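Local coordinates for protein HAT1-interacting factor 1 (Saccharomyces cerevisiae, PDB 4NQ0) that chaperones histones H3 and H4 as a component of the nuclear HAT-B histone acetyltransferase complex, and takes part in chromatin assembly and telomere silencing, at residues L210-A213 with L214-L217; T65-A68 with Q69-N73; G264-K267 with T268-P271. All coordinates share one frame; numbering follows the deposited sequence.

Contact 1: residues L210-A213 with L214-L217; sequences LAQA and LMLL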
ATOM      1  N   LEU A 210      -1.983   3.461  -8.385  1.00 26.26           N
ATOM      2  CA  LEU A 210      -0.942   3.260  -7.374  1.00 26.18           C
ATOM      3  C   LEU A 210       0.379   2.781  -7.988  1.00 26.75           C
ATOM      4  O   LEU A 210       1.457   3.193  -7.526  1.00 26.26           O
ATOM      5  CB  LEU A 210      -1.422   2.316  -6.273  1.00 26.10           C
ATOM      6  CG  LEU A 210      -2.511   2.879  -5.372  1.00 26.56           C
ATOM      7  CD1 LEU A 210      -3.194   1.776  -4.558  1.00 28.53           C
ATOM      8  CD2 LEU A 210      -1.937   3.961  -4.446  1.00 28.70           C
ATOM      9  N   ALA A 211       0.315   1.946  -9.039  1.00 26.89           N
ATOM     10  CA  ALA A 211       1.542   1.534  -9.740  1.00 27.34           C
ATOM     11  C   ALA A 211       2.300   2.774 -10.192  1.00 27.40           C
ATOM     12  O   ALA A 211       3.523   2.847 -10.086  1.00 27.52           O
ATOM     13  CB  ALA A 211       1.241   0.606 -10.946  1.00 27.31           C
ATOM     14  N   GLN A 212       1.558   3.769 -10.662  1.00 27.44           N
ATOM     15  CA  GLN A 212       2.158   5.030 -11.069  1.00 27.19           C
ATOM     16  C   GLN A 212       2.632   5.885  -9.891  1.00 27.26           C
ATOM     17  O   GLN A 212       3.623   6.596 -10.010  1.00 27.22           O
ATOM     18  CB  GLN A 212       1.188   5.803 -11.965  1.00 27.42           C
ATOM     19  CG  GLN A 212       0.894   5.057 -13.280  1.00 27.67           C
ATOM     20  CD  GLN A 212      -0.223   5.682 -14.064  1.00 27.57           C
ATOM     21  OE1 GLN A 212      -0.004   6.644 -14.795  1.00 27.40           O
ATOM     22  NE2 GLN A 212      -1.436   5.133 -13.934  1.00 27.01           N
ATOM     23  N   ALA A 213       1.937   5.836  -8.759  1.00 27.22           N
ATOM     24  CA  ALA A 213       2.468   6.471  -7.538  1.00 27.77           C
ATOM     25  C   ALA A 213       3.847   5.907  -7.175  1.00 28.33           C
ATOM     26  O   ALA A 213       4.776   6.669  -6.855  1.00 28.19           O
ATOM     27  CB  ALA A 213       1.509   6.316  -6.375  1.00 27.04           C
ATOM     28  N   LEU A 214       3.971   4.582  -7.245  1.00 28.68           N
ATOM     29  CA  LEU A 214       5.224   3.892  -6.951  1.00 29.94           C
ATOM     30  C   LEU A 214       6.304   4.354  -7.896  1.00 30.56           C
ATOM     31  O   LEU A 214       7.417   4.646  -7.489  1.00 30.77           O
ATOM     32  CB  LEU A 214       5.086   2.378  -7.131  1.00 30.12           C
ATOM     33  CG  LEU A 214       4.452   1.545  -6.033  1.00 31.89           C
ATOM     34  CD1 LEU A 214       4.329   0.108  -6.533  1.00 33.27           C
ATOM     35  CD2 LEU A 214       5.270   1.607  -4.739  1.00 32.91           C
ATOM     36  N   MET A 215       5.960   4.357  -9.175  1.00 31.03           N
ATOM     37  CA  MET A 215       6.853   4.815 -10.232  1.00 32.51           C
ATOM     38  C   MET A 215       7.429   6.182  -9.879  1.00 32.79           C
ATOM     39  O   MET A 215       8.638   6.391  -9.956  1.00 33.83           O
ATOM     40  CB  MET A 215       6.064   4.844 -11.550  1.00 32.66           C
ATOM     41  CG  MET A 215       6.653   5.596 -12.723  1.00 34.63           C
ATOM     42  SD  MET A 215       5.372   5.823 -13.997  1.00 39.08           S
ATOM     43  CE  MET A 215       4.844   4.128 -14.291  1.00 33.13           C
ATOM     44  N   LEU A 216       6.561   7.102  -9.475  1.00 32.56           N
ATOM     45  CA  LEU A 216       6.967   8.481  -9.184  1.00 32.91           C
ATOM     46  C   LEU A 216       7.804   8.580  -7.896  1.00 33.69           C
ATOM     47  O   LEU A 216       8.869   9.208  -7.884  1.00 34.02           O
ATOM     48  CB  LEU A 216       5.730   9.384  -9.116  1.00 32.26           C
ATOM     49  CG  LEU A 216       5.019   9.578 -10.463  1.00 31.96           C
ATOM     50  CD1 LEU A 216       3.604  10.127 -10.307  1.00 29.69           C
ATOM     51  CD2 LEU A 216       5.856  10.481 -11.375  1.00 31.27           C
ATOM     52  N   LEU A 217       7.323   7.951  -6.828  1.00 33.30           N
ATOM     53  CA  LEU A 217       8.030   7.928  -5.547  1.00 34.18           C
ATOM     54  C   LEU A 217       9.392   7.232  -5.644  1.00 35.87           C
ATOM     55  O   LEU A 217      10.362   7.675  -5.036  1.00 35.59           O
ATOM     56  CB  LEU A 217       7.174   7.229  -4.479  1.00 33.07           C
ATOM     57  CG  LEU A 217       5.904   7.954  -4.028  1.00 31.38           C
ATOM     58  CD1 LEU A 217       4.970   7.008  -3.285  1.00 31.12           C
ATOM     59  CD2 LEU A 217       6.254   9.154  -3.153  1.00 29.75           C
TER

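Contact 2: residues T65-A68 with Q69-N73; sequences TIFA and QAVYN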
ATOM      1  N   THR A  65      -2.266   8.847  -5.683  1.00 28.11           N
ATOM      2  CA  THR A  65      -2.667   8.123  -4.463  1.00 28.40           C
ATOM      3  C   THR A  65      -4.046   8.536  -3.950  1.00 28.65           C
ATOM      4  O   THR A  65      -4.861   7.681  -3.581  1.00 28.57           O
ATOM      5  CB  THR A  65      -1.614   8.242  -3.349  1.00 28.67           C
ATOM      6  OG1 THR A  65      -1.512   9.604  -2.914  1.00 29.88           O
ATOM      7  CG2 THR A  65      -0.261   7.764  -3.863  1.00 27.29           C
ATOM      8  N   ILE A  66      -4.324   9.835  -3.963  1.00 28.98           N
ATOM      9  CA  ILE A  66      -5.666  10.331  -3.639  1.00 29.56           C
ATOM     10  C   ILE A  66      -6.696   9.808  -4.643  1.00 29.53           C
ATOM     11  O   ILE A  66      -7.761   9.320  -4.248  1.00 29.74           O
ATOM     12  CB  ILE A  66      -5.701  11.877  -3.578  1.00 30.29           C
ATOM     13  CG1 ILE A  66      -4.825  12.373  -2.419  1.00 30.62           C
ATOM     14  CG2 ILE A  66      -7.128  12.380  -3.397  1.00 30.92           C
ATOM     15  CD1 ILE A  66      -4.444  13.812  -2.526  1.00 31.46           C
ATOM     16  N   PHE A  67      -6.364   9.881  -5.935  1.00 29.55           N
ATOM     17  CA  PHE A  67      -7.243   9.386  -7.002  1.00 29.80           C
ATOM     18  C   PHE A  67      -7.563   7.906  -6.744  1.00 30.41           C
ATOM     19  O   PHE A  67      -8.723   7.487  -6.810  1.00 31.09           O
ATOM     20  CB  PHE A  67      -6.547   9.576  -8.364  1.00 29.42           C
ATOM     21  CG  PHE A  67      -7.454   9.510  -9.595  1.00 28.75           C
ATOM     22  CD1 PHE A  67      -8.768   9.044  -9.553  1.00 29.24           C
ATOM     23  CD2 PHE A  67      -6.932   9.876 -10.830  1.00 26.86           C
ATOM     24  CE1 PHE A  67      -9.533   8.979 -10.717  1.00 28.77           C
ATOM     25  CE2 PHE A  67      -7.692   9.816 -11.991  1.00 27.78           C
ATOM     26  CZ  PHE A  67      -8.992   9.370 -11.932  1.00 28.81           C
ATOM     27  N   ALA A  68      -6.537   7.119  -6.432  1.00 30.58           N
ATOM     28  CA  ALA A  68      -6.712   5.690  -6.198  1.00 31.20           C
ATOM     29  C   ALA A  68      -7.612   5.423  -4.991  1.00 32.39           C
ATOM     30  O   ALA A  68      -8.535   4.622  -5.071  1.00 32.36           O
ATOM     31  CB  ALA A  68      -5.368   5.015  -6.012  1.00 30.62           C
ATOM     32  N   GLN A  69      -7.342   6.091  -3.878  1.00 33.68           N
ATOM     33  CA  GLN A  69      -8.203   5.968  -2.702  1.00 35.24           C
ATOM     34  C   GLN A  69      -9.638   6.329  -3.042  1.00 36.30           C
ATOM     35  O   GLN A  69     -10.556   5.589  -2.703  1.00 36.60           O
ATOM     36  CB  GLN A  69      -7.732   6.875  -1.577  1.00 35.87           C
ATOM     37  CG  GLN A  69      -6.397   6.490  -0.977  1.00 37.15           C
ATOM     38  CD  GLN A  69      -6.423   6.495   0.539  1.00 40.24           C
ATOM     39  OE1 GLN A  69      -5.628   7.178   1.181  1.00 42.93           O
ATOM     40  NE2 GLN A  69      -7.347   5.731   1.120  1.00 41.77           N
ATOM     41  N   ALA A  70      -9.819   7.454  -3.736  1.00 36.97           N
ATOM     42  CA  ALA A  70     -11.154   7.947  -4.061  1.00 37.88           C
ATOM     43  C   ALA A  70     -11.944   6.894  -4.814  1.00 38.86           C
ATOM     44  O   ALA A  70     -13.076   6.570  -4.443  1.00 39.55           O
ATOM     45  CB  ALA A  70     -11.074   9.229  -4.877  1.00 37.75           C
ATOM     46  N   VAL A  71     -11.329   6.346  -5.859  1.00 39.19           N
ATOM     47  CA  VAL A  71     -12.001   5.400  -6.732  1.00 40.31           C
ATOM     48  C   VAL A  71     -12.219   4.053  -6.032  1.00 41.46           C
ATOM     49  O   VAL A  71     -13.251   3.416  -6.215  1.00 42.08           O
ATOM     50  CB  VAL A  71     -11.225   5.229  -8.056  1.00 40.15           C
ATOM     51  CG1 VAL A  71     -11.849   4.158  -8.904  1.00 40.47           C
ATOM     52  CG2 VAL A  71     -11.193   6.555  -8.816  1.00 39.31           C
ATOM     53  N   TYR A  72     -11.258   3.630  -5.221  1.00 42.16           N
ATOM     54  CA  TYR A  72     -11.433   2.425  -4.412  1.00 43.49           C
ATOM     55  C   TYR A  72     -12.681   2.550  -3.535  1.00 45.16           C
ATOM     56  O   TYR A  72     -13.544   1.674  -3.537  1.00 45.70           O
ATOM     57  CB  TYR A  72     -10.191   2.173  -3.543  1.00 42.96           C
ATOM     58  CG  TYR A  72     -10.387   1.148  -2.444  1.00 44.22           C
ATOM     59  CD1 TYR A  72     -10.835  -0.134  -2.735  1.00 45.52           C
ATOM     60  CD2 TYR A  72     -10.106   1.456  -1.115  1.00 45.52           C
ATOM     61  CE1 TYR A  72     -11.007  -1.080  -1.731  1.00 47.20           C
ATOM     62  CE2 TYR A  72     -10.273   0.520  -0.108  1.00 46.57           C
ATOM     63  CZ  TYR A  72     -10.723  -0.748  -0.423  1.00 47.36           C
ATOM     64  OH  TYR A  72     -10.897  -1.684   0.574  1.00 49.38           O
ATOM     65  N   ASN A  73     -12.772   3.653  -2.802  1.00 46.40           N
ATOM     66  CA  ASN A  73     -13.902   3.884  -1.900  1.00 48.33           C
ATOM     67  C   ASN A  73     -15.254   4.036  -2.596  1.00 50.06           C
ATOM     68  O   ASN A  73     -16.294   3.762  -1.993  1.00 51.09           O
ATOM     69  CB  ASN A  73     -13.625   5.081  -0.997  1.00 48.31           C
ATOM     70  CG  ASN A  73     -12.922   4.682   0.277  1.00 48.91           C
ATOM     71  OD1 ASN A  73     -13.505   3.993   1.114  1.00 50.58           O
ATOM     72  ND2 ASN A  73     -11.666   5.102   0.433  1.00 47.95           N
TER

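Contact 3: residues G264-K267 with T268-P271; sequences GYYK and TLKP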
ATOM      1  N   GLY A 264       8.862  -4.826   4.328  1.00 29.03           N
ATOM      2  CA  GLY A 264      10.270  -4.652   3.961  1.00 29.77           C
ATOM      3  C   GLY A 264      10.710  -3.194   3.865  1.00 30.58           C
ATOM      4  O   GLY A 264      11.823  -2.848   4.260  1.00 31.88           O
ATOM      5  N   TYR A 265       9.847  -2.330   3.335  1.00 30.55           N
ATOM      6  CA  TYR A 265      10.179  -0.913   3.204  1.00 30.95           C
ATOM      7  C   TYR A 265      10.231  -0.222   4.562  1.00 31.44           C
ATOM      8  O   TYR A 265      11.137   0.561   4.827  1.00 31.99           O
ATOM      9  CB  TYR A 265       9.205  -0.194   2.257  1.00 30.33           C
ATOM     10  CG  TYR A 265       9.656  -0.260   0.814  1.00 31.26           C
ATOM     11  CD1 TYR A 265      10.533   0.691   0.297  1.00 30.59           C
ATOM     12  CD2 TYR A 265       9.232  -1.280  -0.024  1.00 30.24           C
ATOM     13  CE1 TYR A 265      10.959   0.632  -1.009  1.00 31.24           C
ATOM     14  CE2 TYR A 265       9.660  -1.346  -1.337  1.00 31.08           C
ATOM     15  CZ  TYR A 265      10.532  -0.385  -1.817  1.00 31.45           C
ATOM     16  OH  TYR A 265      10.948  -0.429  -3.114  1.00 32.11           O
ATOM     17  N   TYR A 266       9.274  -0.524   5.428  1.00 31.82           N
ATOM     18  CA  TYR A 266       9.264   0.073   6.763  1.00 32.61           C
ATOM     19  C   TYR A 266      10.507  -0.332   7.551  1.00 34.11           C
ATOM     20  O   TYR A 266      11.000   0.424   8.375  1.00 35.33           O
ATOM     21  CB  TYR A 266       8.007  -0.342   7.523  1.00 31.94           C
ATOM     22  CG  TYR A 266       6.699   0.165   6.944  1.00 30.26           C
ATOM     23  CD1 TYR A 266       6.587   1.445   6.425  1.00 29.25           C
ATOM     24  CD2 TYR A 266       5.558  -0.624   6.974  1.00 28.91           C
ATOM     25  CE1 TYR A 266       5.377   1.915   5.903  1.00 29.13           C
ATOM     26  CE2 TYR A 266       4.354  -0.161   6.467  1.00 29.03           C
ATOM     27  CZ  TYR A 266       4.274   1.119   5.933  1.00 28.39           C
ATOM     28  OH  TYR A 266       3.081   1.602   5.450  1.00 29.03           O
ATOM     29  N   LYS A 267      11.023  -1.526   7.284  1.00 35.00           N
ATOM     30  CA  LYS A 267      12.229  -2.014   7.963  1.00 36.14           C
ATOM     31  C   LYS A 267      13.538  -1.363   7.517  1.00 36.82           C
ATOM     32  O   LYS A 267      14.565  -1.554   8.162  1.00 37.75           O
ATOM     33  CB  LYS A 267      12.321  -3.527   7.833  1.00 36.18           C
ATOM     34  CG  LYS A 267      11.406  -4.249   8.810  1.00 38.20           C
ATOM     35  CD  LYS A 267      11.353  -5.731   8.482  1.00 40.74           C
ATOM     36  CE  LYS A 267      11.021  -6.579   9.699  1.00 42.01           C
ATOM     37  NZ  LYS A 267      10.760  -8.008   9.295  1.00 43.49           N
ATOM     38  N   THR A 268      13.515  -0.591   6.437  1.00 36.84           N
ATOM     39  CA  THR A 268      14.684   0.209   6.053  1.00 38.11           C
ATOM     40  C   THR A 268      14.692   1.551   6.780  1.00 39.06           C
ATOM     41  O   THR A 268      15.643   2.326   6.659  1.00 39.48           O
ATOM     42  CB  THR A 268      14.707   0.505   4.546  1.00 37.61           C
ATOM     43  OG1 THR A 268      13.643   1.410   4.223  1.00 37.66           O
ATOM     44  CG2 THR A 268      14.580  -0.795   3.723  1.00 37.48           C
ATOM     45  N   LEU A 269      13.610   1.842   7.497  1.00 39.48           N
ATOM     46  CA  LEU A 269      13.419   3.149   8.119  1.00 40.53           C
ATOM     47  C   LEU A 269      14.149   3.212   9.447  1.00 42.29           C
ATOM     48  O   LEU A 269      14.199   2.222  10.184  1.00 41.97           O
ATOM     49  CB  LEU A 269      11.928   3.427   8.348  1.00 39.72           C
ATOM     50  CG  LEU A 269      11.111   4.245   7.342  1.00 39.26           C
ATOM     51  CD1 LEU A 269      11.751   4.360   5.958  1.00 37.95           C
ATOM     52  CD2 LEU A 269       9.709   3.652   7.244  1.00 36.15           C
ATOM     53  N   LYS A 270      14.699   4.388   9.742  1.00 44.34           N
ATOM     54  CA  LYS A 270      15.271   4.678  11.049  1.00 46.47           C
ATOM     55  C   LYS A 270      14.236   4.411  12.133  1.00 46.92           C
ATOM     56  O   LYS A 270      13.125   4.942  12.060  1.00 46.16           O
ATOM     57  CB  LYS A 270      15.766   6.128  11.141  1.00 47.55           C
ATOM     58  CG  LYS A 270      17.279   6.249  11.059  1.00 49.66           C
ATOM     59  CD  LYS A 270      17.736   7.537  10.373  1.00 50.92           C
ATOM     60  CE  LYS A 270      19.215   7.459  10.017  1.00 52.04           C
ATOM     61  N   PRO A 271      14.606   3.591  13.140  1.00 48.11           N
ATOM     62  CA  PRO A 271      13.684   3.174  14.198  1.00 48.29           C
ATOM     63  C   PRO A 271      12.982   4.350  14.859  1.00 49.20           C
ATOM     64  O   PRO A 271      13.598   5.391  15.083  1.00 50.50           O
ATOM     65  CB  PRO A 271      14.595   2.462  15.206  1.00 48.97           C
ATOM     66  CG  PRO A 271      15.781   2.031  14.418  1.00 49.03           C
ATOM     67  CD  PRO A 271      15.975   3.095  13.385  1.00 49.14           C
TER
HETATM   68  O   HOH W   1      12.553   0.065  10.546  1.00 36.43           O

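Contact 1: residues L210-A213 with L214-L217
Leu210 O accepts a hydrogen bond from Leu214 N, one turn further along the helix and 2.9 Å away. The isobutyl group of Leu210 reaches outward to Ala68 of helix 61-77 and to Met242 and Ile245 of helix 229-248; Leu214 sends its branches to Ile235 and Met242 of the latter helix, and its CB also lies against Ala211 O. Ala211 O accepts from Met215 N at 3.0 Å. Gln212 O accepts from Leu216 N, but the residue does more than this. Its CG runs beside the end of Met215, meeting CE at 4.2 Å; the two side chains point the same way, and the bend at chi3 of Met215 (-56°) turns the methyl back toward the glutamine. The amide of Gln212 is held from outside these residues, OE1 by Arg190 N and NE2 by Tyr197 OH and Asp208 O, which should fix its rotation. Leu216 CG sits 3.3 Å from Gln212 O. Ala213 O receives Leu217 N at 2.9 Å in a nearly straight bond (174°), while Leu217 CG packs 3.3 Å from the same oxygen. The small CB of Ala213 faces Thr65 of helix 61-77. Successive i to i+4 bonds with apolar groups on several sides make this a buried alpha-helical segment of the predicted first TPR repeat, within a helical-repeat fold.

Contact 2: residues T65-A68 with Q69-N73
Gln69 N donates to Thr65 O at 3.0 Å, and the next three amides repeat the step: Ala70 N to Ile66 O at 2.8 Å, Val71 N to Phe67 O and Tyr72 N to Ala68 O. Asn73 N closes a further turn on Gln69 O, to which Asn73 ND2 adds a weak bond of 3.4 Å. Outside this backbone net, the methylene CG of Gln69 rests 3.2 Å from Thr65 O before the chain bends at chi2 and carries its amide away from the first turn. The clearest side-chain meeting is that of Phe67 and Val71, which run alongside each other. Val71 CG2 comes obliquely to the ring, 3.5 Å from Phe67 CE1, and also packs on Phe67 O at 3.3 Å. This branch is the one placed beside the backbone N of Val71, because CG1 takes the position opposite that N (chi1 175°). Phe67 CG likewise lies opposite its own N, at -162°, and the ring thereby swings forward to the valine. Farther out, Phe67 meets Leu209 and Gln46, whereas Ile66 packs on Cys45 of helix 38-51 and on Leu33 of helix 14-34. The methyl of Ala70 touches Ala42 of helix 38-51. The whole is a mostly buried alpha-helical segment packed among helices 14-34, 38-51, 202-218 and 229-248, consistent with the TPR-type helical fold of the NASP family.

Contact 3: residues G264-K267 with T268-P271
Thr268 folds back onto Tyr265 O in the type I beta turn from Tyr266 to Leu269 that follows helix 252-266. Thr268 CB stands 3.6 Å from Tyr265 O. From there Thr268 CG2 packs against Gly264 O at 3.5 Å. The other branch, Thr268 OG1, donates a hydrogen bond to Tyr265 O over 2.7 Å, lying in the carbonyl plane. With chi1 at 69°, OG1 sits between the backbone N and the carbonyl carbon, the rotamer that turns it back to Tyr265 O. Thr268 N donates to the same oxygen from 63° out of the plane, so two donors grip one carbonyl. OG1 also bonds Arg232 NE, joining the turn to helix 229-248. Replacing this threonine by a valine would probably leave Arg232 NE without its mate and Tyr265 O with one donor fewer. In the turn itself Leu269 N donates to Tyr266 O, and Leu269 CD2 lies 3.9 Å from Tyr266 CD1, at the edge of the ring and near its plane. The far end of that ring bonds Asp237 through OH. One water bridges the turn, donating to both Tyr266 O and Leu269 O, each at 2.7 Å.

In the fold
Contacts 1 and 2 lie on helices 202-218 and 61-77, which follow each other in the modelled chain across the unmodelled residues 80-159. Their centres are 13 Å apart and they pack directly: Ala213 CB meets Thr65 CG2 at 3.4 Å and Leu210 CG meets Ala68 CB at 3.6 Å. Contact 3 touches neither; its nearest atoms are about 6 Å from contact 1 and about 11 Å from contact 2, which lies on the opposite side of the chain's centre. Helix 229-248 bridges the three, packing against Leu210, Tyr72 and Tyr265. Contact 3 falls within the region that interacts with the H2A-H2B dimer.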